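PDB 4P5F: inosine-uridine nucleoside N-ribohydrolase, which is a type III effector that binds calcium and adenosine diphosphate ribose and probably hydrolyses N-glycosidic bonds. Local coordinates for residues D39-V44 against N315-L320; I175-G180 against I219-L224; L28-F33 against G56-T61; R93-Q98 against H128-R133. All coordinates share one frame; numbering follows the deposited sequence.

Contact 1: residues D39-V44 against N315-L320. With CA (calcium ion), chain C.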
loop_
_atom_site.group_PDB
_atom_site.type_symbol
_atom_site.label_atom_id
_atom_site.label_comp_id
_atom_site.label_asym_id
_atom_site.label_seq_id
_atom_site.Cartn_x
_atom_site.Cartn_y
_atom_site.Cartn_z
ATOM N N ASP A 39 -3.843 5.935 -7.922
ATOM C CA ASP A 39 -2.900 5.116 -8.688
ATOM C C ASP A 39 -3.322 3.647 -8.499
ATOM O O ASP A 39 -4.302 3.408 -7.807
ATOM C CB ASP A 39 -1.439 5.394 -8.280
ATOM C CG ASP A 39 -1.171 5.157 -6.808
ATOM O OD1 ASP A 39 -1.780 4.249 -6.210
ATOM O OD2 ASP A 39 -0.331 5.885 -6.243
ATOM N N PRO A 40 -2.619 2.671 -9.120
ATOM C CA PRO A 40 -3.073 1.279 -8.932
ATOM C C PRO A 40 -2.708 0.651 -7.584
ATOM O O PRO A 40 -3.334 -0.328 -7.182
ATOM C CB PRO A 40 -2.322 0.507 -10.032
ATOM C CG PRO A 40 -1.858 1.544 -11.005
ATOM C CD PRO A 40 -1.608 2.768 -10.191
ATOM N N ASP A 41 -1.710 1.214 -6.912
ATOM C CA ASP A 41 -1.015 0.551 -5.804
ATOM C C ASP A 41 -1.904 -0.074 -4.720
ATOM O O ASP A 41 -1.776 -1.257 -4.421
ATOM C CB ASP A 41 -0.002 1.520 -5.170
ATOM C CG ASP A 41 1.383 0.909 -5.072
ATOM O OD1 ASP A 41 1.628 -0.100 -5.769
ATOM O OD2 ASP A 41 2.217 1.413 -4.297
ATOM N N ASP A 42 -2.802 0.726 -4.151
ATOM C CA ASP A 42 -3.662 0.275 -3.056
ATOM C C ASP A 42 -4.599 -0.860 -3.468
ATOM O O ASP A 42 -4.855 -1.769 -2.683
ATOM C CB ASP A 42 -4.487 1.439 -2.470
ATOM C CG ASP A 42 -3.619 2.528 -1.881
ATOM O OD1 ASP A 42 -2.992 3.269 -2.670
ATOM O OD2 ASP A 42 -3.546 2.640 -0.626
ATOM N N VAL A 43 -5.144 -0.801 -4.678
ATOM C CA VAL A 43 -6.082 -1.840 -5.084
ATOM C C VAL A 43 -5.327 -3.129 -5.411
ATOM O O VAL A 43 -5.852 -4.221 -5.196
ATOM C CB VAL A 43 -7.012 -1.362 -6.205
ATOM C CG1 VAL A 43 -7.862 -2.502 -6.758
ATOM C CG2 VAL A 43 -7.900 -0.268 -5.669
ATOM N N VAL A 44 -4.074 -3.014 -5.865
ATOM C CA VAL A 44 -3.261 -4.223 -6.066
ATOM C C VAL A 44 -3.060 -4.917 -4.726
ATOM O O VAL A 44 -3.130 -6.141 -4.642
ATOM C CB VAL A 44 -1.886 -3.957 -6.735
ATOM C CG1 VAL A 44 -1.122 -5.266 -6.892
ATOM C CG2 VAL A 44 -2.068 -3.296 -8.089
ATOM N N ASN A 315 6.304 -0.103 -10.703
ATOM C CA ASN A 315 6.572 -0.274 -9.280
ATOM C C ASN A 315 5.329 -0.582 -8.450
ATOM O O ASN A 315 4.274 0.015 -8.638
ATOM C CB ASN A 315 7.308 0.950 -8.727
ATOM C CG ASN A 315 8.712 1.095 -9.305
ATOM O OD1 ASN A 315 9.424 0.107 -9.476
ATOM N ND2 ASN A 315 9.101 2.323 -9.623
ATOM N N LEU A 316 5.470 -1.525 -7.527
ATOM C CA LEU A 316 4.365 -1.911 -6.655
ATOM C C LEU A 316 4.719 -1.678 -5.184
ATOM O O LEU A 316 4.971 -2.627 -4.440
ATOM C CB LEU A 316 3.988 -3.379 -6.892
ATOM C CG LEU A 316 3.351 -3.680 -8.251
ATOM C CD1 LEU A 316 2.951 -5.135 -8.344
ATOM C CD2 LEU A 316 2.155 -2.770 -8.489
ATOM N N TYR A 317 4.738 -0.415 -4.767
ATOM C CA TYR A 317 5.184 -0.067 -3.409
ATOM C C TYR A 317 4.298 -0.643 -2.306
ATOM O O TYR A 317 4.781 -1.215 -1.342
ATOM C CB TYR A 317 5.239 1.441 -3.225
ATOM C CG TYR A 317 5.876 2.176 -4.372
ATOM C CD1 TYR A 317 5.117 2.653 -5.433
ATOM C CD2 TYR A 317 7.243 2.401 -4.382
ATOM C CE1 TYR A 317 5.725 3.339 -6.486
ATOM C CE2 TYR A 317 7.849 3.065 -5.409
ATOM C CZ TYR A 317 7.103 3.532 -6.459
ATOM O OH TYR A 317 7.769 4.194 -7.470
ATOM N N ASP A 318 2.994 -0.453 -2.443
ATOM C CA ASP A 318 2.063 -0.854 -1.400
ATOM C C ASP A 318 1.950 -2.379 -1.260
ATOM O O ASP A 318 1.903 -2.884 -0.145
ATOM C CB ASP A 318 0.686 -0.205 -1.614
ATOM C CG ASP A 318 0.708 1.305 -1.442
ATOM O OD1 ASP A 318 1.743 1.874 -0.993
ATOM O OD2 ASP A 318 -0.333 1.926 -1.746
ATOM N N PRO A 319 1.888 -3.120 -2.385
ATOM C CA PRO A 319 1.856 -4.582 -2.242
ATOM C C PRO A 319 3.092 -5.161 -1.535
ATOM O O PRO A 319 2.968 -6.067 -0.699
ATOM C CB PRO A 319 1.796 -5.063 -3.697
ATOM C CG PRO A 319 1.097 -3.985 -4.401
ATOM C CD PRO A 319 1.591 -2.715 -3.775
ATOM N N LEU A 320 4.269 -4.637 -1.861
ATOM C CA LEU A 320 5.507 -5.083 -1.226
ATOM C C LEU A 320 5.510 -4.773 0.259
ATOM O O LEU A 320 6.041 -5.547 1.058
ATOM C CB LEU A 320 6.714 -4.421 -1.884
ATOM C CG LEU A 320 7.088 -5.022 -3.232
ATOM C CD1 LEU A 320 8.070 -4.110 -3.946
ATOM C CD2 LEU A 320 7.679 -6.412 -3.055
HETATM CA CA CA C . -1.223 4.178 -1.340
HETATM O O HOH W 1 -0.306 4.511 -3.677
HETATM O O HOH W 2 1.640 4.521 -1.096
HETATM O O HOH W 3 -0.431 6.600 -1.271
#

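Contact 2: residues I175-G180 against I219-L224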
loop_
_atom_site.group_PDB
_atom_site.type_symbol
_atom_site.label_atom_id
_atom_site.label_comp_id
_atom_site.label_asym_id
_atom_site.label_seq_id
_atom_site.Cartn_x
_atom_site.Cartn_y
_atom_site.Cartn_z
ATOM N N ILE A 175 3.868 -2.087 13.246
ATOM C CA ILE A 175 3.367 -1.102 12.310
ATOM C C ILE A 175 4.322 -1.118 11.126
ATOM O O ILE A 175 5.514 -0.801 11.266
ATOM C CB ILE A 175 3.329 0.302 12.951
ATOM C CG1 ILE A 175 2.363 0.306 14.146
ATOM C CG2 ILE A 175 2.905 1.355 11.929
ATOM C CD1 ILE A 175 2.431 1.539 14.994
ATOM N N THR A 176 3.805 -1.529 9.972
ATOM C CA THR A 176 4.591 -1.576 8.737
ATOM C C THR A 176 4.070 -0.472 7.817
ATOM O O THR A 176 2.861 -0.335 7.613
ATOM C CB THR A 176 4.475 -2.946 8.051
ATOM O OG1 THR A 176 4.692 -3.987 9.013
ATOM C CG2 THR A 176 5.472 -3.092 6.907
ATOM N N ILE A 177 4.987 0.315 7.279
ATOM C CA ILE A 177 4.662 1.592 6.642
ATOM C C ILE A 177 5.368 1.723 5.293
ATOM O O ILE A 177 6.577 1.469 5.187
ATOM C CB ILE A 177 5.169 2.777 7.519
ATOM C CG1 ILE A 177 4.532 2.777 8.911
ATOM C CG2 ILE A 177 4.960 4.123 6.819
ATOM C CD1 ILE A 177 4.980 3.931 9.777
ATOM N N MET A 178 4.629 2.121 4.265
ATOM C CA MET A 178 5.258 2.502 3.001
ATOM C C MET A 178 5.567 3.977 3.149
ATOM O O MET A 178 4.686 4.822 3.017
ATOM C CB MET A 178 4.308 2.251 1.833
ATOM C CG MET A 178 4.985 2.177 0.476
ATOM S SD MET A 178 5.548 3.786 -0.068
ATOM C CE MET A 178 7.337 3.551 -0.138
ATOM N N GLY A 179 6.808 4.287 3.494
ATOM C CA GLY A 179 7.176 5.646 3.849
ATOM C C GLY A 179 8.598 6.026 3.476
ATOM O O GLY A 179 9.111 5.613 2.428
ATOM N N GLY A 180 9.223 6.833 4.331
ATOM C CA GLY A 180 10.539 7.396 4.067
ATOM C C GLY A 180 11.251 7.731 5.363
ATOM O O GLY A 180 10.618 8.101 6.349
ATOM N N ILE A 219 6.393 -0.113 20.070
ATOM C CA ILE A 219 5.813 -0.900 18.975
ATOM C C ILE A 219 6.812 -0.968 17.831
ATOM O O ILE A 219 7.194 0.080 17.310
ATOM C CB ILE A 219 4.565 -0.235 18.383
ATOM C CG1 ILE A 219 3.604 0.241 19.473
ATOM C CG2 ILE A 219 3.879 -1.198 17.437
ATOM C CD1 ILE A 219 2.872 -0.889 20.115
ATOM N N PRO A 220 7.232 -2.184 17.429
ATOM C CA PRO A 220 8.171 -2.327 16.304
ATOM C C PRO A 220 7.646 -1.675 15.034
ATOM O O PRO A 220 6.476 -1.898 14.663
ATOM C CB PRO A 220 8.249 -3.839 16.112
ATOM C CG PRO A 220 7.979 -4.380 17.498
ATOM C CD PRO A 220 6.881 -3.497 18.004
ATOM N N LEU A 221 8.504 -0.872 14.404
ATOM C CA LEU A 221 8.213 -0.160 13.160
ATOM C C LEU A 221 9.016 -0.767 12.021
ATOM O O LEU A 221 10.226 -0.975 12.152
ATOM C CB LEU A 221 8.673 1.297 13.263
ATOM C CG LEU A 221 7.828 2.510 13.643
ATOM C CD1 LEU A 221 8.667 3.761 13.399
ATOM C CD2 LEU A 221 6.509 2.586 12.874
ATOM N N ARG A 222 8.372 -1.010 10.891
ATOM C CA ARG A 222 9.079 -1.457 9.699
ATOM C C ARG A 222 8.739 -0.526 8.543
ATOM O O ARG A 222 7.586 -0.459 8.116
ATOM C CB ARG A 222 8.722 -2.903 9.355
ATOM C CG ARG A 222 9.540 -3.494 8.206
ATOM C CD ARG A 222 9.292 -4.998 8.059
ATOM N NE ARG A 222 9.920 -5.733 9.151
ATOM C CZ ARG A 222 9.797 -7.040 9.359
ATOM N NH1 ARG A 222 9.044 -7.791 8.564
ATOM N NH2 ARG A 222 10.426 -7.595 10.380
ATOM N N ILE A 223 9.742 0.203 8.063
ATOM C CA ILE A 223 9.553 1.186 6.998
ATOM C C ILE A 223 10.091 0.653 5.669
ATOM O O ILE A 223 11.286 0.404 5.526
ATOM C CB ILE A 223 10.271 2.513 7.315
ATOM C CG1 ILE A 223 10.113 2.893 8.791
ATOM C CG2 ILE A 223 9.831 3.620 6.363
ATOM C CD1 ILE A 223 8.699 3.144 9.214
ATOM N N LEU A 224 9.199 0.471 4.703
ATOM C CA LEU A 224 9.596 0.112 3.350
ATOM C C LEU A 224 9.594 1.391 2.516
ATOM O O LEU A 224 8.604 2.136 2.493
ATOM C CB LEU A 224 8.670 -0.960 2.754
ATOM C CG LEU A 224 9.064 -1.526 1.380
ATOM C CD1 LEU A 224 8.790 -3.007 1.309
ATOM C CD2 LEU A 224 8.359 -0.794 0.226
#

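Contact 3: residues L28-F33 against G56-T61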
loop_
_atom_site.group_PDB
_atom_site.type_symbol
_atom_site.label_atom_id
_atom_site.label_comp_id
_atom_site.label_asym_id
_atom_site.label_seq_id
_atom_site.Cartn_x
_atom_site.Cartn_y
_atom_site.Cartn_z
ATOM N N LEU A 28 -3.139 -13.422 10.729
ATOM C CA LEU A 28 -2.988 -12.176 11.483
ATOM C C LEU A 28 -4.105 -11.190 11.122
ATOM O O LEU A 28 -4.230 -10.785 9.961
ATOM C CB LEU A 28 -1.606 -11.562 11.238
ATOM C CG LEU A 28 -1.282 -10.171 11.788
ATOM C CD1 LEU A 28 -1.141 -10.138 13.312
ATOM C CD2 LEU A 28 -0.039 -9.651 11.116
ATOM N N ASP A 29 -4.925 -10.819 12.108
ATOM C CA ASP A 29 -5.921 -9.768 11.903
ATOM C C ASP A 29 -5.231 -8.442 11.582
ATOM O O ASP A 29 -4.324 -8.014 12.294
ATOM C CB ASP A 29 -6.841 -9.604 13.117
ATOM C CG ASP A 29 -7.885 -10.709 13.221
ATOM O OD1 ASP A 29 -7.964 -11.568 12.308
ATOM O OD2 ASP A 29 -8.639 -10.707 14.222
ATOM N N THR A 30 -5.677 -7.795 10.505
ATOM C CA THR A 30 -4.932 -6.693 9.913
ATOM C C THR A 30 -5.781 -5.429 9.804
ATOM O O THR A 30 -6.928 -5.478 9.340
ATOM C CB THR A 30 -4.402 -7.068 8.509
ATOM O OG1 THR A 30 -3.598 -8.245 8.603
ATOM C CG2 THR A 30 -3.560 -5.933 7.906
ATOM N N LEU A 31 -5.181 -4.322 10.241
ATOM C CA LEU A 31 -5.750 -2.985 10.171
ATOM C C LEU A 31 -5.020 -2.197 9.075
ATOM O O LEU A 31 -3.802 -1.995 9.157
ATOM C CB LEU A 31 -5.570 -2.289 11.526
ATOM C CG LEU A 31 -6.151 -3.018 12.759
ATOM C CD1 LEU A 31 -5.902 -2.219 14.033
ATOM C CD2 LEU A 31 -7.628 -3.264 12.582
ATOM N N LEU A 32 -5.758 -1.756 8.059
ATOM C CA LEU A 32 -5.153 -1.182 6.862
ATOM C C LEU A 32 -5.496 0.301 6.704
ATOM O O LEU A 32 -6.649 0.686 6.832
ATOM C CB LEU A 32 -5.604 -1.971 5.622
ATOM C CG LEU A 32 -4.952 -1.589 4.279
ATOM C CD1 LEU A 32 -3.438 -1.818 4.307
ATOM C CD2 LEU A 32 -5.564 -2.379 3.145
ATOM N N PHE A 33 -4.486 1.116 6.421
ATOM C CA PHE A 33 -4.660 2.547 6.234
ATOM C C PHE A 33 -4.247 2.885 4.818
ATOM O O PHE A 33 -3.091 2.683 4.441
ATOM C CB PHE A 33 -3.818 3.319 7.254
ATOM C CG PHE A 33 -4.148 2.980 8.674
ATOM C CD1 PHE A 33 -3.605 1.861 9.277
ATOM C CD2 PHE A 33 -5.034 3.765 9.409
ATOM C CE1 PHE A 33 -3.929 1.534 10.599
ATOM C CE2 PHE A 33 -5.351 3.431 10.732
ATOM C CZ PHE A 33 -4.804 2.321 11.307
ATOM N N GLY A 56 -4.711 -18.087 4.669
ATOM C CA GLY A 56 -4.565 -18.018 6.115
ATOM C C GLY A 56 -3.377 -17.257 6.678
ATOM O O GLY A 56 -2.937 -17.543 7.791
ATOM N N PHE A 57 -2.864 -16.273 5.942
ATOM C CA PHE A 57 -1.798 -15.429 6.474
ATOM C C PHE A 57 -2.331 -14.219 7.231
ATOM O O PHE A 57 -1.739 -13.751 8.210
ATOM C CB PHE A 57 -0.867 -14.974 5.351
ATOM C CG PHE A 57 0.040 -16.054 4.871
ATOM C CD1 PHE A 57 -0.430 -17.038 4.011
ATOM C CD2 PHE A 57 1.348 -16.118 5.310
ATOM C CE1 PHE A 57 0.404 -18.051 3.577
ATOM C CE2 PHE A 57 2.176 -17.125 4.883
ATOM C CZ PHE A 57 1.702 -18.088 4.013
ATOM N N LEU A 58 -3.453 -13.706 6.760
ATOM C CA LEU A 58 -4.021 -12.506 7.345
ATOM C C LEU A 58 -5.528 -12.616 7.285
ATOM O O LEU A 58 -6.078 -13.442 6.551
ATOM C CB LEU A 58 -3.550 -11.249 6.586
ATOM C CG LEU A 58 -3.915 -11.037 5.108
ATOM C CD1 LEU A 58 -5.391 -10.683 4.884
ATOM C CD2 LEU A 58 -3.043 -9.955 4.476
ATOM N N ARG A 59 -6.183 -11.741 8.030
ATOM C CA ARG A 59 -7.587 -11.471 7.834
ATOM C C ARG A 59 -7.734 -9.957 7.913
ATOM O O ARG A 59 -7.352 -9.328 8.902
ATOM C CB ARG A 59 -8.428 -12.167 8.898
ATOM C CG ARG A 59 -9.910 -11.920 8.759
ATOM C CD ARG A 59 -10.703 -12.744 9.774
ATOM N NE ARG A 59 -10.463 -12.303 11.146
ATOM C CZ ARG A 59 -11.156 -12.722 12.203
ATOM N NH1 ARG A 59 -12.158 -13.579 12.040
ATOM N NH2 ARG A 59 -10.859 -12.276 13.424
ATOM N N LEU A 60 -8.282 -9.377 6.857
ATOM C CA LEU A 60 -8.400 -7.931 6.754
ATOM C C LEU A 60 -9.733 -7.516 7.358
ATOM O O LEU A 60 -10.790 -7.645 6.729
ATOM C CB LEU A 60 -8.310 -7.511 5.292
ATOM C CG LEU A 60 -8.392 -6.031 4.918
ATOM C CD1 LEU A 60 -7.239 -5.232 5.545
ATOM C CD2 LEU A 60 -8.387 -5.931 3.376
ATOM N N THR A 61 -9.671 -7.031 8.591
ATOM C CA THR A 61 -10.863 -6.759 9.373
ATOM C C THR A 61 -11.368 -5.336 9.158
ATOM O O THR A 61 -12.571 -5.112 9.022
ATOM C CB THR A 61 -10.604 -7.014 10.882
ATOM O OG1 THR A 61 -9.593 -6.116 11.356
ATOM C CG2 THR A 61 -10.138 -8.461 11.113
#

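Contact 4: residues R93-Q98 against H128-R133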
loop_
_atom_site.group_PDB
_atom_site.type_symbol
_atom_site.label_atom_id
_atom_site.label_comp_id
_atom_site.label_asym_id
_atom_site.label_seq_id
_atom_site.Cartn_x
_atom_site.Cartn_y
_atom_site.Cartn_z
ATOM N N ARG A 93 -14.652 -4.074 7.084
ATOM C CA ARG A 93 -15.366 -2.863 7.472
ATOM C C ARG A 93 -14.580 -1.626 7.074
ATOM O O ARG A 93 -13.497 -1.360 7.611
ATOM C CB ARG A 93 -15.660 -2.845 8.970
ATOM C CG ARG A 93 -16.554 -1.674 9.387
ATOM C CD ARG A 93 -16.692 -1.663 10.909
ATOM N NE ARG A 93 -17.556 -0.601 11.423
ATOM C CZ ARG A 93 -17.213 0.685 11.512
ATOM N NH1 ARG A 93 -16.019 1.116 11.081
ATOM N NH2 ARG A 93 -18.075 1.550 12.030
ATOM N N VAL A 94 -15.139 -0.872 6.140
ATOM C CA VAL A 94 -14.458 0.290 5.584
ATOM C C VAL A 94 -15.038 1.570 6.185
ATOM O O VAL A 94 -16.251 1.722 6.263
ATOM C CB VAL A 94 -14.606 0.339 4.055
ATOM C CG1 VAL A 94 -13.797 1.489 3.486
ATOM C CG2 VAL A 94 -14.192 -1.010 3.413
ATOM N N ALA A 95 -14.166 2.485 6.589
ATOM C CA ALA A 95 -14.589 3.783 7.107
ATOM C C ALA A 95 -13.694 4.882 6.552
ATOM O O ALA A 95 -12.502 4.653 6.323
ATOM C CB ALA A 95 -14.534 3.775 8.634
ATOM N N ARG A 96 -14.260 6.071 6.337
ATOM C CA ARG A 96 -13.459 7.227 5.948
ATOM C C ARG A 96 -12.703 7.800 7.152
ATOM O O ARG A 96 -13.220 7.816 8.273
ATOM C CB ARG A 96 -14.322 8.326 5.306
ATOM C CG ARG A 96 -15.123 9.148 6.299
ATOM C CD ARG A 96 -15.478 10.522 5.739
ATOM N NE ARG A 96 -16.425 11.227 6.606
ATOM C CZ ARG A 96 -17.623 11.664 6.221
ATOM N NH1 ARG A 96 -18.399 12.286 7.090
ATOM N NH2 ARG A 96 -18.046 11.489 4.973
ATOM N N GLY A 97 -11.481 8.272 6.914
ATOM C CA GLY A 97 -10.671 8.863 7.971
ATOM C C GLY A 97 -11.146 10.257 8.358
ATOM O O GLY A 97 -12.159 10.739 7.825
ATOM N N GLN A 98 -10.422 10.894 9.278
ATOM C CA GLN A 98 -10.799 12.205 9.811
ATOM C C GLN A 98 -10.111 13.319 9.010
ATOM O O GLN A 98 -9.201 13.054 8.218
ATOM C CB GLN A 98 -10.381 12.318 11.281
ATOM C CG GLN A 98 -8.867 12.510 11.431
ATOM C CD GLN A 98 -8.400 12.638 12.870
ATOM O OE1 GLN A 98 -8.712 11.802 13.721
ATOM N NE2 GLN A 98 -7.640 13.693 13.145
ATOM N N HIS A 128 -18.535 3.552 6.378
ATOM C CA HIS A 128 -18.805 4.261 7.626
ATOM C C HIS A 128 -18.079 5.587 7.665
ATOM O O HIS A 128 -17.183 5.834 6.847
ATOM C CB HIS A 128 -18.402 3.404 8.819
ATOM C CG HIS A 128 -19.178 2.122 8.926
ATOM N ND1 HIS A 128 -20.286 1.987 9.739
ATOM C CD2 HIS A 128 -18.996 0.919 8.332
ATOM C CE1 HIS A 128 -20.757 0.753 9.637
ATOM N NE2 HIS A 128 -19.993 0.085 8.790
ATOM N N THR A 129 -18.452 6.441 8.615
ATOM C CA THR A 129 -17.916 7.803 8.651
ATOM C C THR A 129 -17.103 8.079 9.908
ATOM O O THR A 129 -16.611 9.183 10.096
ATOM C CB THR A 129 -19.046 8.863 8.572
ATOM O OG1 THR A 129 -19.858 8.770 9.740
ATOM C CG2 THR A 129 -19.925 8.653 7.342
ATOM N N ASP A 130 -16.987 7.087 10.783
ATOM C CA ASP A 130 -16.383 7.324 12.087
ATOM C C ASP A 130 -14.940 6.826 12.224
ATOM O O ASP A 130 -14.530 6.436 13.308
ATOM C CB ASP A 130 -17.260 6.755 13.219
ATOM C CG ASP A 130 -17.559 5.278 13.049
ATOM O OD1 ASP A 130 -17.118 4.684 12.039
ATOM O OD2 ASP A 130 -18.251 4.704 13.923
ATOM N N GLY A 131 -14.186 6.857 11.127
ATOM C CA GLY A 131 -12.755 6.601 11.156
ATOM C C GLY A 131 -12.295 5.349 11.888
ATOM O O GLY A 131 -12.721 4.232 11.569
ATOM N N VAL A 132 -11.451 5.554 12.901
ATOM C CA VAL A 132 -10.789 4.467 13.620
ATOM C C VAL A 132 -11.564 3.900 14.822
ATOM O O VAL A 132 -11.031 3.094 15.579
ATOM C CB VAL A 132 -9.366 4.892 14.081
ATOM C CG1 VAL A 132 -8.547 5.385 12.883
ATOM C CG2 VAL A 132 -9.423 5.970 15.168
ATOM N N ARG A 133 -12.821 4.299 14.982
ATOM C CA ARG A 133 -13.600 3.832 16.136
ATOM C C ARG A 133 -13.687 2.311 16.209
ATOM O O ARG A 133 -13.434 1.717 17.261
ATOM C CB ARG A 133 -15.004 4.430 16.143
ATOM C CG ARG A 133 -15.839 3.932 17.303
ATOM C CD ARG A 133 -17.147 4.692 17.397
ATOM N NE ARG A 133 -17.990 4.168 18.470
ATOM C CZ ARG A 133 -19.065 4.784 18.944
ATOM N NH1 ARG A 133 -19.434 5.955 18.441
ATOM N NH2 ARG A 133 -19.768 4.229 19.924
HETATM O O HOH W 4 -15.048 3.347 12.457
HETATM O O HOH W 5 -14.242 10.098 9.926
HETATM O O HOH W 6 -16.762 12.455 9.800
#

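Contact 1: residues D39-V44 against N315-L320
Asp41 and Asp318 bring the first turns of helices 41-54 and 317-325 together, their CA atoms 5.6 Å apart and those of Val44 and Pro319 6.4 Å apart. The carboxylate of Asp41 faces the start of the second helix, just past its N-cap residue Leu316. Its OD2 accepts a hydrogen bond from Asp318 N at 2.7 Å (153° at the hydrogen), the donor standing above the carboxylate plane, while the same oxygen lies at the edge of the Tyr317 ring, near its plane. OD1 rests against Pro319 CD at 3.3 Å. Beside this, Val44 CG1 packs on Pro319 CG at 3.6 Å. The two helices also share the calcium ion: Asp42 grips it with both oxygens, OD1 at 2.4 Å and OD2 at 2.9 Å, and Asp318, its CG anti to the carbonyl carbon (chi1 -67°), brings OD2 to 2.5 Å. The Asp42 and Asp318 carboxylate planes stand 79° apart, and three waters, Asp35 and Ile151 O complete the site; Thr34 OG1 also bonds to Asp42 OD2. Bound between them, calcium probably offsets the repulsion of these acidic groups, and the bond that Asp318 N gives to Asp41 OD2 holds the backbone of a metal ligand.

Contact 2: residues I175-G180 against I219-L224
Ile175 and Leu221, Thr176 and Arg222, Ile177 and Ile223, and Met178 and Leu224 pair in parallel register, the strand axes 4.7 Å apart and inclined by 17°. Five backbone hydrogen bonds form the ladder. Ile175 N binds Pro220 O and Ile175 O receives Arg222 N; Ile177 repeats the pattern one step on, its N bonded to Arg222 O and its O to Leu224 N, both at 2.8 Å. Gly179 N closes the series on Leu224 O at 3.0 Å. Between these bonds the CA-H groups of Leu221, Thr176, Ile223 and Met178 point at carbonyl oxygens of the facing strand.

Apolar contacts fill the face that carries the isoleucines. Leu221 CD2 reaches Ile177 CD1 at 3.7 Å and also lies against Ile175 CB. Ile177 and Ile223 run side by side, and with CG1 of Ile223 beside its backbone N (chi1 -41°) and the chain bent again at chi2 (-63°), CD1 comes within 3.8 Å of Ile177 CD1. Ile219 CG2 touches Ile175 CG1 at 3.9 Å.

On the opposite face, Thr176 lies alongside Arg222, CG2 against CB at 4.1 Å. The Met178 chain bends at chi2 and chi3, bringing CE to 3.2 Å from Leu224 O. The Arg222 guanidinium is engaged elsewhere, in a salt bridge with Glu348 and a bond to Ala324 O.

Strand 146-150 flanks strand 172-178 on its other edge; helices 204-217 and 155-171 pack on the isoleucine face, and helix 317-325 covers Thr176, Met178 and Leu224.

Contact 3: residues L28-F33 against G56-T61
Asp29 and Arg59, neighbours across two parallel strands, extend side by side and close a two-pronged salt bridge. Arg59 NH2 donates to Asp29 OD2 at 2.8 Å and 163°, approaching on the syn side with the oxygen in the guanidinium plane; NE meets OD1 at 2.9 Å from above the carboxylate plane, a more bent bond. The kink at chi3 of Arg59 (67°) turns the edge with NE and NH2 to the carboxylate. Arg59 takes both oxygens, one with each nitrogen, and the carboxylate and guanidinium planes lie 24° apart. Beneath it runs the backbone ladder: Leu28 N to Phe57 O, Arg59 N to Leu28 O, Thr30 N to Arg59 O at 2.8 Å, and Thr61 N to Thr30 O. Leu28 O also accepts from Thr30 OG1 at 2.9 Å, on the face opposite Arg59 N. Packing follows farther out, with Thr61 CG2 3.8 Å from Asp29 CG and, on the other face, Leu60 CD1 3.6 Å from Leu32 CB. These strands and the intervening helix 41-54 make a beta-alpha-beta unit: that helix packs on Leu58 and Leu32, helix 133-141 on Asp29, Leu31 and Thr61, and strand 146-150 pairs with the far edge of strand 28-34.

Contact 4: residues R93-Q98 against H128-R133
The side chain of Arg93 runs extended, CG opposite its backbone N, and turns only at chi4 (-76°), laying its guanidinium flat on the His128 ring, whose CG sits beside its own backbone N. The centres are 3.6 Å apart and the planes 16° from parallel, with NH2 3.2 Å from ND1 over the ring face, a stack and not a hydrogen bond. NH2 instead donates in its own plane to the syn lone pair of Asp130 OD1, a long but nearly straight salt bridge of 3.3 Å at 173°. His128 thus takes a face and Asp130 an edge of the guanidinium. The Arg96 guanidinium lies over Thr129, NH1 3.8 Å from CB, and its NH2 is bonded to Ser74 OG. Backbone bonds join the same residues: His128 N to Val94 O (2.9 Å), Arg96 N to His128 O (3.0 Å), and weakly Gly131 N to Arg96 O. The first two make a single beta bridge, Ala95 with His128, on one edge of strand 93-96; the other edge pairs with strand 58-65. Past it the chain makes a type II' beta turn from Asp130 to Arg133 and enters helix 133-141: a loop docked on an outer strand of the Rossmann-like sheet.

How the contacts relate
From the N terminus, strand 28-34 is followed by helix 41-54 and then strand 58-65, and contact 3 closes this first short loop. Contact 4 comes next in series, tying strand 93-96 to the loop before helix 133-141; it joins contact 3 where Thr61 O lies 3.0 Å from Arg93 N, a probable hydrogen bond between neighbouring strands. Contact 2 closes later, on the other half of the same sheet. Contact 1 spans the longest loop: contacts 2 and 4 nest within it, whereas contact 3 crosses it because 39-44 lies between 28-33 and 56-61. Contacts 1 and 2 touch through Met178 against Tyr317 and Asp318, bringing the sheet beside the calcium site.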